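PDB 4AK9: cpftsy from Physcomitrella patens, which probably serves as the chloroplast receptor of the signal recognition particle, a SIMIBI-class GTPase that takes part in protein targeting during chloroplast biogenesis. Local coordinates for residues S59-K64 / C280-V285; K98-R103 / F307-F312; T131-L136 / L204-G209. All coordinates share one frame; numbering follows the deposited sequence.

Contact 1 of 3, residues S59-K64 / C280-V285; sequences SDFGPK and CVVSVV
The hydroxyl of S283, on the first turn of helix 280-288, carries the polar part of this buried contact by bridging two backbone groups of the turn between helices 45-58 and 63-78. S283 OG donates to D60 O at 3.0 Å, the donor tilted 21° from the carbonyl plane. The same oxygen accepts the amide of G62, with N to OG 2.8 Å and 156° at the hydrogen. S283 OG lies anti to the S283 carbonyl carbon (chi1 -60°), between its two partners. G62 is the N-cap of helix 63-78, while D60, with positive phi, closes the preceding helix as the C-prime residue of a Schellman motif. D60 O also takes a CA-H...O contact from C280, 3.5 Å from its CA.

Apolar contact lies beside this bridge. The F61 ring and the V282 side chain cross obliquely, CE2 of F61 lying 3.6 Å from V282 CG2 and 3.8 Å from V282 CB. I96 of helix 85-101 touches both residues.

Charge lies on D60 and is met outside the two segments. Its OD2 pairs with R277 and the amide of L249, and its OD1 with R277 and N250 of the second subunit. R277 lies in the DGTARGG sequence characteristic of SRP-family GTPases. One hydroxyl, with the D60 salt bridge, links the turn of the helical bundle to the GTPase domain, and the buried carboxylate, compensated from two chains, would probably stay ionised.

Contact 2 of 3, residues K98-R103 / F307-F312; sequences KLLTER and FDAQSF
L100, near the end of helix 85-101, packs into a pocket formed by F307, A309 and F312 at the start of helix 309-316. Three of its carbons each meet a different residue. CB lies 3.8 Å from A309 CB, CD1 comes to 3.7 Å from F312 CD2, and CD2 approaches F307 CZ more loosely, at 4.1 Å. The leucine crosses both phenylalanine side chains at about a right angle. The small methyl of A309 lets the two backbones come close, with the CA atoms of L100 and A309 6.1 Å apart. That methyl also meets T101 CG2 at 3.5 Å, the shortest approach between the segments. V285 of helix 280-288 also touches L100, and F23 meets the F312 ring edge-to-face.

T101 is nevertheless the partly exposed edge of the contact: one methyl takes part, while its hydroxyl is bonded to F97 O one turn back. On the exposed side, K98 and E102 form a weak salt bridge with each other, NZ to OE1 at 3.3 Å, and take no part in the contact. D308 turns away from the helix opposite and caps its own: its OD2 accepts both the amide and the hydroxyl of S311, the latter with OG at 2.8 Å. An N-capped C-terminal helix laid against the last helix of the N-terminal bundle is typical of the NG architecture of SRP-family GTPases, in which the chain's end packs back on the N domain.

Contact 3 of 3, residues T131-L136 / L204-G209; sequences TTLGKL and LCDTSG
The amide of L136 donates to T132 O at 2.8 Å, part of the regular helix that presents L136 and L133 to L204 on strand 202-205. This is the P-loop GTPase core: helix 126-142 follows a probable Walker A loop and lies over the sheet, and the strand runs on into D206-T207-S208-G209, which probably corresponds to the G3 motif of SRP GTPases. The contact across the two segments is essentially apolar. L133 reaches over with both methyls. CD1 presses on L204, 3.5 Å from CB, a close approach for two carbons, and 3.7 Å from CG. CD2 lies beside D206 instead, 3.6 Å from CB, where the two side chains meet obliquely. The two leucines lie side by side, pointing opposite ways. Neither torsion of L133 is staggered (chi1 -132°, chi2 -2°), which suggests some strain in fitting its two branches between L204 and D206. L136 adds a looser touch, CB to L204 CD2 at 4.2 Å. An alanine in place of L133 would remove both methyls and would probably open a gap between helix and strand, leaving L204 CB and the D206 methylene without these neighbours. I121 of the neighbouring strand 117-123 also touches L133 and L136. D206 CG, anti to the backbone N (chi1 -162°), lies 3.8 Å from L133 CD2, and the D206 side chain touches K129 and T130 of the probable P-loop. Its OD1 accepts the amide of T207 in a weak bond of 2.8 Å, while T207 O accepts a hydrogen bond from K129 NZ.

From the N terminus the chain first meets contact 1 at the turn 59-64, then contact 2 at 98-103, near the end of helix 85-101. It enters the GTPase domain and makes contact 3, the shortest closure, between 131-136 and 204-209. Residues 280-285 then close contact 1 and 307-312 close contact 2, so these two long loops cross, and both enclose contact 3. Contacts 1 and 2 adjoin, their centres about 13 Å apart, with V282 CG2 3.6 Å from F312 CE2; together they tie the bundle to helices 280-288 and 309-316. Contact 3, with its centre about 25 Å from either, joins helix and sheet within the GTPase core.

Contact 1 of 3, residues S59-K64 / C280-V285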
loop_
_atom_site.group_PDB
_atom_site.type_symbol
_atom_site.label_atom_id
_atom_site.label_comp_id
_atom_site.label_asym_id
_atom_site.label_seq_id
_atom_site.Cartn_x
_atom_site.Cartn_y
_atom_site.Cartn_z
ATOM N N SER A 59 -4.725 0.184 -6.422
ATOM C CA SER A 59 -4.564 1.630 -6.343
ATOM C C SER A 59 -4.592 2.199 -4.913
ATOM O O SER A 59 -4.673 3.410 -4.722
ATOM C CB SER A 59 -5.579 2.363 -7.235
ATOM O OG SER A 59 -5.264 2.162 -8.612
ATOM N N ASP A 60 -4.476 1.351 -3.897
ATOM C CA ASP A 60 -4.468 1.835 -2.508
ATOM C C ASP A 60 -5.715 2.524 -1.968
ATOM O O ASP A 60 -5.637 3.361 -1.068
ATOM C CB ASP A 60 -3.231 2.690 -2.223
ATOM C CG ASP A 60 -2.115 1.865 -1.603
ATOM O OD1 ASP A 60 -2.284 0.623 -1.481
ATOM O OD2 ASP A 60 -1.081 2.452 -1.224
ATOM N N PHE A 61 -6.877 2.188 -2.520
ATOM C CA PHE A 61 -8.058 2.127 -1.671
ATOM C C PHE A 61 -7.765 0.994 -0.671
ATOM O O PHE A 61 -7.564 -0.169 -1.072
ATOM C CB PHE A 61 -9.283 1.781 -2.510
ATOM C CG PHE A 61 -9.636 2.819 -3.527
ATOM C CD1 PHE A 61 -8.980 2.867 -4.756
ATOM C CD2 PHE A 61 -10.654 3.722 -3.276
ATOM C CE1 PHE A 61 -9.307 3.802 -5.703
ATOM C CE2 PHE A 61 -10.992 4.673 -4.228
ATOM C CZ PHE A 61 -10.328 4.713 -5.444
ATOM N N GLY A 62 -7.674 1.321 0.621
ATOM C CA GLY A 62 -7.275 0.313 1.601
ATOM C C GLY A 62 -8.349 -0.754 1.834
ATOM O O GLY A 62 -9.505 -0.569 1.420
ATOM N N PRO A 63 -7.987 -1.872 2.499
ATOM C CA PRO A 63 -8.962 -2.978 2.634
ATOM C C PRO A 63 -10.312 -2.508 3.194
ATOM O O PRO A 63 -11.359 -2.879 2.670
ATOM C CB PRO A 63 -8.268 -3.939 3.609
ATOM C CG PRO A 63 -6.764 -3.756 3.254
ATOM C CD PRO A 63 -6.637 -2.240 2.997
ATOM N N LYS A 64 -10.311 -1.681 4.233
ATOM C CA LYS A 64 -11.594 -1.248 4.774
ATOM C C LYS A 64 -12.389 -0.334 3.856
ATOM O O LYS A 64 -13.619 -0.434 3.794
ATOM C CB LYS A 64 -11.417 -0.598 6.140
ATOM C CG LYS A 64 -10.967 -1.601 7.170
ATOM C CD LYS A 64 -10.847 -0.930 8.514
ATOM C CE LYS A 64 -9.720 -1.578 9.304
ATOM N NZ LYS A 64 -8.736 -0.557 9.803
ATOM N N CYS A 280 -5.187 6.352 -2.261
ATOM C CA CYS A 280 -4.821 6.727 -0.896
ATOM C C CYS A 280 -5.526 8.017 -0.446
ATOM O O CYS A 280 -5.802 8.199 0.746
ATOM C CB CYS A 280 -3.291 6.857 -0.718
ATOM S SG CYS A 280 -2.546 8.271 -1.559
ATOM N N VAL A 281 -5.850 8.888 -1.393
ATOM C CA VAL A 281 -6.660 10.074 -1.100
ATOM C C VAL A 281 -7.997 9.689 -0.442
ATOM O O VAL A 281 -8.442 10.320 0.540
ATOM C CB VAL A 281 -6.917 10.881 -2.381
ATOM C CG1 VAL A 281 -7.888 12.044 -2.126
ATOM C CG2 VAL A 281 -5.596 11.394 -2.940
ATOM N N VAL A 282 -8.665 8.694 -1.004
ATOM C CA VAL A 282 -9.955 8.267 -0.480
ATOM C C VAL A 282 -9.795 7.594 0.867
ATOM O O VAL A 282 -10.528 7.872 1.817
ATOM C CB VAL A 282 -10.650 7.309 -1.497
ATOM C CG1 VAL A 282 -12.063 6.921 -0.979
ATOM C CG2 VAL A 282 -10.716 7.991 -2.847
ATOM N N SER A 283 -8.794 6.741 0.971
ATOM C CA SER A 283 -8.553 6.010 2.207
ATOM C C SER A 283 -8.252 6.927 3.375
ATOM O O SER A 283 -8.718 6.688 4.495
ATOM C CB SER A 283 -7.392 5.049 2.016
ATOM O OG SER A 283 -7.702 4.110 0.966
ATOM N N VAL A 284 -7.447 7.962 3.136
ATOM C CA VAL A 284 -7.113 8.874 4.236
ATOM C C VAL A 284 -8.335 9.673 4.699
ATOM O O VAL A 284 -8.563 9.837 5.898
ATOM C CB VAL A 284 -5.843 9.763 3.938
ATOM C CG1 VAL A 284 -6.175 10.924 3.058
ATOM C CG2 VAL A 284 -5.284 10.323 5.247
ATOM N N VAL A 285 -9.162 10.118 3.771
ATOM C CA VAL A 285 -10.371 10.866 4.146
ATOM C C VAL A 285 -11.331 9.941 4.894
ATOM O O VAL A 285 -11.863 10.303 5.942
ATOM C CB VAL A 285 -11.043 11.481 2.918
ATOM C CG1 VAL A 285 -12.426 12.102 3.308
ATOM C CG2 VAL A 285 -10.125 12.547 2.315
#

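Contact 2 of 3, residues K98-R103 / F307-F312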
loop_
_atom_site.group_PDB
_atom_site.type_symbol
_atom_site.label_atom_id
_atom_site.label_comp_id
_atom_site.label_asym_id
_atom_site.label_seq_id
_atom_site.Cartn_x
_atom_site.Cartn_y
_atom_site.Cartn_z
ATOM N N LYS A 98 -19.350 10.037 -2.364
ATOM C CA LYS A 98 -19.955 10.115 -1.035
ATOM C C LYS A 98 -18.960 9.933 0.096
ATOM O O LYS A 98 -18.994 10.684 1.071
ATOM C CB LYS A 98 -21.093 9.099 -0.915
ATOM C CG LYS A 98 -22.263 9.498 -1.773
ATOM C CD LYS A 98 -23.422 8.518 -1.689
ATOM C CE LYS A 98 -24.090 8.529 -0.308
ATOM N NZ LYS A 98 -23.420 7.651 0.704
ATOM N N LEU A 99 -18.082 8.940 -0.030
ATOM C CA LEU A 99 -17.071 8.703 0.991
ATOM C C LEU A 99 -16.207 9.937 1.164
ATOM O O LEU A 99 -15.780 10.233 2.279
ATOM C CB LEU A 99 -16.163 7.549 0.597
ATOM C CG LEU A 99 -16.707 6.140 0.772
ATOM C CD1 LEU A 99 -15.520 5.175 0.676
ATOM C CD2 LEU A 99 -17.397 6.016 2.127
ATOM N N LEU A 100 -15.953 10.665 0.067
ATOM C CA LEU A 100 -15.087 11.859 0.121
ATOM C C LEU A 100 -15.741 13.092 0.741
ATOM O O LEU A 100 -15.065 14.043 1.112
ATOM C CB LEU A 100 -14.528 12.204 -1.280
ATOM C CG LEU A 100 -13.417 11.281 -1.826
ATOM C CD1 LEU A 100 -13.270 11.507 -3.364
ATOM C CD2 LEU A 100 -12.091 11.574 -1.119
ATOM N N THR A 101 -17.066 13.084 0.847
ATOM C CA THR A 101 -17.775 14.302 1.173
ATOM C C THR A 101 -18.777 14.202 2.334
ATOM O O THR A 101 -19.139 15.219 2.919
ATOM C CB THR A 101 -18.589 14.775 -0.055
ATOM O OG1 THR A 101 -19.432 13.689 -0.496
ATOM C CG2 THR A 101 -17.669 15.203 -1.205
ATOM N N GLU A 102 -19.284 13.013 2.625
ATOM C CA GLU A 102 -20.391 12.915 3.590
ATOM C C GLU A 102 -20.022 13.253 5.038
ATOM O O GLU A 102 -20.891 13.693 5.805
ATOM C CB GLU A 102 -21.012 11.517 3.538
ATOM C CG GLU A 102 -20.086 10.440 4.128
ATOM C CD GLU A 102 -20.427 9.031 3.650
ATOM O OE1 GLU A 102 -21.546 8.835 3.107
ATOM O OE2 GLU A 102 -19.584 8.115 3.829
ATOM N N ARG A 103 -18.758 13.065 5.422
ATOM C CA ARG A 103 -18.374 13.204 6.821
ATOM C C ARG A 103 -17.463 14.418 7.096
ATOM O O ARG A 103 -17.540 15.038 8.175
ATOM C CB ARG A 103 -17.725 11.885 7.308
ATOM C CG ARG A 103 -16.948 11.999 8.643
ATOM C CD ARG A 103 -17.864 12.315 9.882
ATOM N NE ARG A 103 -17.079 12.270 11.116
ATOM C CZ ARG A 103 -16.342 13.286 11.555
ATOM N NH1 ARG A 103 -16.315 14.424 10.874
ATOM N NH2 ARG A 103 -15.629 13.184 12.675
ATOM N N PHE A 307 -8.298 20.754 -3.491
ATOM C CA PHE A 307 -8.985 19.506 -3.729
ATOM C C PHE A 307 -10.486 19.702 -3.963
ATOM O O PHE A 307 -11.145 20.496 -3.293
ATOM C CB PHE A 307 -8.761 18.548 -2.551
ATOM C CG PHE A 307 -9.312 17.176 -2.789
ATOM C CD1 PHE A 307 -8.656 16.295 -3.622
ATOM C CD2 PHE A 307 -10.498 16.777 -2.177
ATOM C CE1 PHE A 307 -9.173 15.009 -3.866
ATOM C CE2 PHE A 307 -11.001 15.506 -2.396
ATOM C CZ PHE A 307 -10.341 14.629 -3.245
ATOM N N ASP A 308 -11.039 18.972 -4.922
ATOM C CA ASP A 308 -12.485 18.911 -5.086
ATOM C C ASP A 308 -12.860 17.467 -5.398
ATOM O O ASP A 308 -12.311 16.868 -6.321
ATOM C CB ASP A 308 -12.945 19.822 -6.229
ATOM C CG ASP A 308 -14.419 19.693 -6.502
ATOM O OD1 ASP A 308 -15.218 20.135 -5.637
ATOM O OD2 ASP A 308 -14.802 19.143 -7.562
ATOM N N ALA A 309 -13.800 16.920 -4.632
ATOM C CA ALA A 309 -14.130 15.497 -4.707
ATOM C C ALA A 309 -14.667 15.110 -6.086
ATOM O O ALA A 309 -14.272 14.123 -6.663
ATOM C CB ALA A 309 -15.136 15.147 -3.635
ATOM N N GLN A 310 -15.581 15.905 -6.629
ATOM C CA GLN A 310 -16.066 15.573 -7.971
ATOM C C GLN A 310 -14.960 15.587 -9.046
ATOM O O GLN A 310 -14.885 14.680 -9.876
ATOM C CB GLN A 310 -17.251 16.455 -8.363
ATOM C CG GLN A 310 -18.027 15.902 -9.555
ATOM C CD GLN A 310 -18.530 14.486 -9.332
ATOM O OE1 GLN A 310 -19.357 14.231 -8.448
ATOM N NE2 GLN A 310 -18.024 13.541 -10.141
ATOM N N SER A 311 -14.106 16.603 -9.030
ATOM C CA SER A 311 -13.010 16.677 -10.004
ATOM C C SER A 311 -12.071 15.496 -9.871
ATOM O O SER A 311 -11.572 14.964 -10.868
ATOM C CB SER A 311 -12.192 17.945 -9.775
ATOM O OG SER A 311 -13.065 19.068 -9.749
ATOM N N PHE A 312 -11.817 15.096 -8.633
ATOM C CA PHE A 312 -10.935 13.966 -8.388
ATOM C C PHE A 312 -11.540 12.693 -8.963
ATOM O O PHE A 312 -10.854 11.914 -9.647
ATOM C CB PHE A 312 -10.695 13.831 -6.877
ATOM C CG PHE A 312 -9.945 12.598 -6.482
ATOM C CD1 PHE A 312 -8.571 12.507 -6.670
ATOM C CD2 PHE A 312 -10.620 11.511 -5.913
ATOM C CE1 PHE A 312 -7.880 11.334 -6.289
ATOM C CE2 PHE A 312 -9.925 10.334 -5.526
ATOM C CZ PHE A 312 -8.550 10.272 -5.717
#

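Contact 3 of 3, residues T131-L136 / L204-G209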
loop_
_atom_site.group_PDB
_atom_site.type_symbol
_atom_site.label_atom_id
_atom_site.label_comp_id
_atom_site.label_asym_id
_atom_site.label_seq_id
_atom_site.Cartn_x
_atom_site.Cartn_y
_atom_site.Cartn_z
ATOM N N THR A 131 8.649 22.903 0.119
ATOM C CA THR A 131 8.108 23.096 -1.210
ATOM C C THR A 131 6.633 23.431 -1.152
ATOM O O THR A 131 6.173 24.349 -1.827
ATOM C CB THR A 131 8.306 21.798 -2.045
ATOM O OG1 THR A 131 9.702 21.606 -2.273
ATOM C CG2 THR A 131 7.600 21.912 -3.367
ATOM N N THR A 132 5.880 22.711 -0.320
ATOM C CA THR A 132 4.436 22.978 -0.222
ATOM C C THR A 132 4.147 24.395 0.267
ATOM O O THR A 132 3.238 25.066 -0.254
ATOM C CB THR A 132 3.729 21.932 0.673
ATOM O OG1 THR A 132 3.957 20.633 0.105
ATOM C CG2 THR A 132 2.203 22.199 0.736
ATOM N N LEU A 133 4.908 24.801 1.277
ATOM C CA LEU A 133 4.881 26.135 1.861
ATOM C C LEU A 133 5.070 27.182 0.738
ATOM O O LEU A 133 4.304 28.131 0.627
ATOM C CB LEU A 133 6.013 26.229 2.895
ATOM C CG LEU A 133 5.758 26.796 4.303
ATOM C CD1 LEU A 133 4.337 27.239 4.455
ATOM C CD2 LEU A 133 6.114 25.772 5.379
ATOM N N GLY A 134 6.085 26.990 -0.095
ATOM C CA GLY A 134 6.325 27.903 -1.214
ATOM C C GLY A 134 5.180 27.952 -2.205
ATOM O O GLY A 134 4.765 29.041 -2.647
ATOM N N LYS A 135 4.623 26.785 -2.550
ATOM C CA LYS A 135 3.548 26.790 -3.517
ATOM C C LYS A 135 2.262 27.345 -2.937
ATOM O O LYS A 135 1.443 27.906 -3.691
ATOM C CB LYS A 135 3.313 25.380 -4.074
ATOM C CG LYS A 135 4.537 24.794 -4.798
ATOM C CD LYS A 135 4.139 23.510 -5.563
ATOM C CE LYS A 135 5.366 22.737 -5.976
ATOM N NZ LYS A 135 5.024 21.639 -6.999
ATOM N N LEU A 136 2.056 27.191 -1.622
ATOM C CA LEU A 136 0.905 27.865 -0.997
ATOM C C LEU A 136 1.066 29.386 -1.087
ATOM O O LEU A 136 0.114 30.116 -1.402
ATOM C CB LEU A 136 0.744 27.468 0.481
ATOM C CG LEU A 136 0.095 26.119 0.728
ATOM C CD1 LEU A 136 0.185 25.752 2.219
ATOM C CD2 LEU A 136 -1.365 26.185 0.241
ATOM N N LEU A 204 2.513 31.877 7.124
ATOM C CA LEU A 204 2.720 30.464 6.769
ATOM C C LEU A 204 3.886 29.928 7.582
ATOM O O LEU A 204 5.032 30.311 7.369
ATOM C CB LEU A 204 3.014 30.329 5.264
ATOM C CG LEU A 204 1.920 30.025 4.237
ATOM C CD1 LEU A 204 0.551 30.360 4.743
ATOM C CD2 LEU A 204 2.163 30.652 2.839
ATOM N N CYS A 205 3.612 29.033 8.527
ATOM C CA CYS A 205 4.648 28.537 9.474
ATOM C C CYS A 205 5.199 27.171 9.117
ATOM O O CYS A 205 4.437 26.216 8.958
ATOM C CB CYS A 205 4.060 28.419 10.895
ATOM S SG CYS A 205 3.369 29.954 11.553
ATOM N N ASP A 206 6.512 27.055 9.026
ATOM C CA ASP A 206 7.136 25.737 8.922
ATOM C C ASP A 206 7.387 25.229 10.328
ATOM O O ASP A 206 7.501 26.015 11.264
ATOM C CB ASP A 206 8.446 25.823 8.155
ATOM C CG ASP A 206 8.921 24.460 7.642
ATOM O OD1 ASP A 206 8.163 23.457 7.777
ATOM O OD2 ASP A 206 10.042 24.404 7.086
ATOM N N THR A 207 7.443 23.909 10.491
ATOM C CA THR A 207 7.684 23.308 11.808
ATOM C C THR A 207 8.633 22.131 11.654
ATOM O O THR A 207 8.789 21.585 10.545
ATOM C CB THR A 207 6.379 22.762 12.452
ATOM O OG1 THR A 207 5.768 21.799 11.561
ATOM C CG2 THR A 207 5.388 23.883 12.724
ATOM N N SER A 208 9.260 21.722 12.754
ATOM C CA SER A 208 10.143 20.561 12.685
ATOM C C SER A 208 9.306 19.283 12.742
ATOM O O SER A 208 8.228 19.255 13.343
ATOM C CB SER A 208 11.165 20.585 13.812
ATOM O OG SER A 208 11.886 21.803 13.788
ATOM N N GLY A 209 9.783 18.224 12.104
ATOM C CA GLY A 209 9.086 16.945 12.200
ATOM C C GLY A 209 9.965 15.826 11.691
ATOM O O GLY A 209 10.855 16.074 10.873
#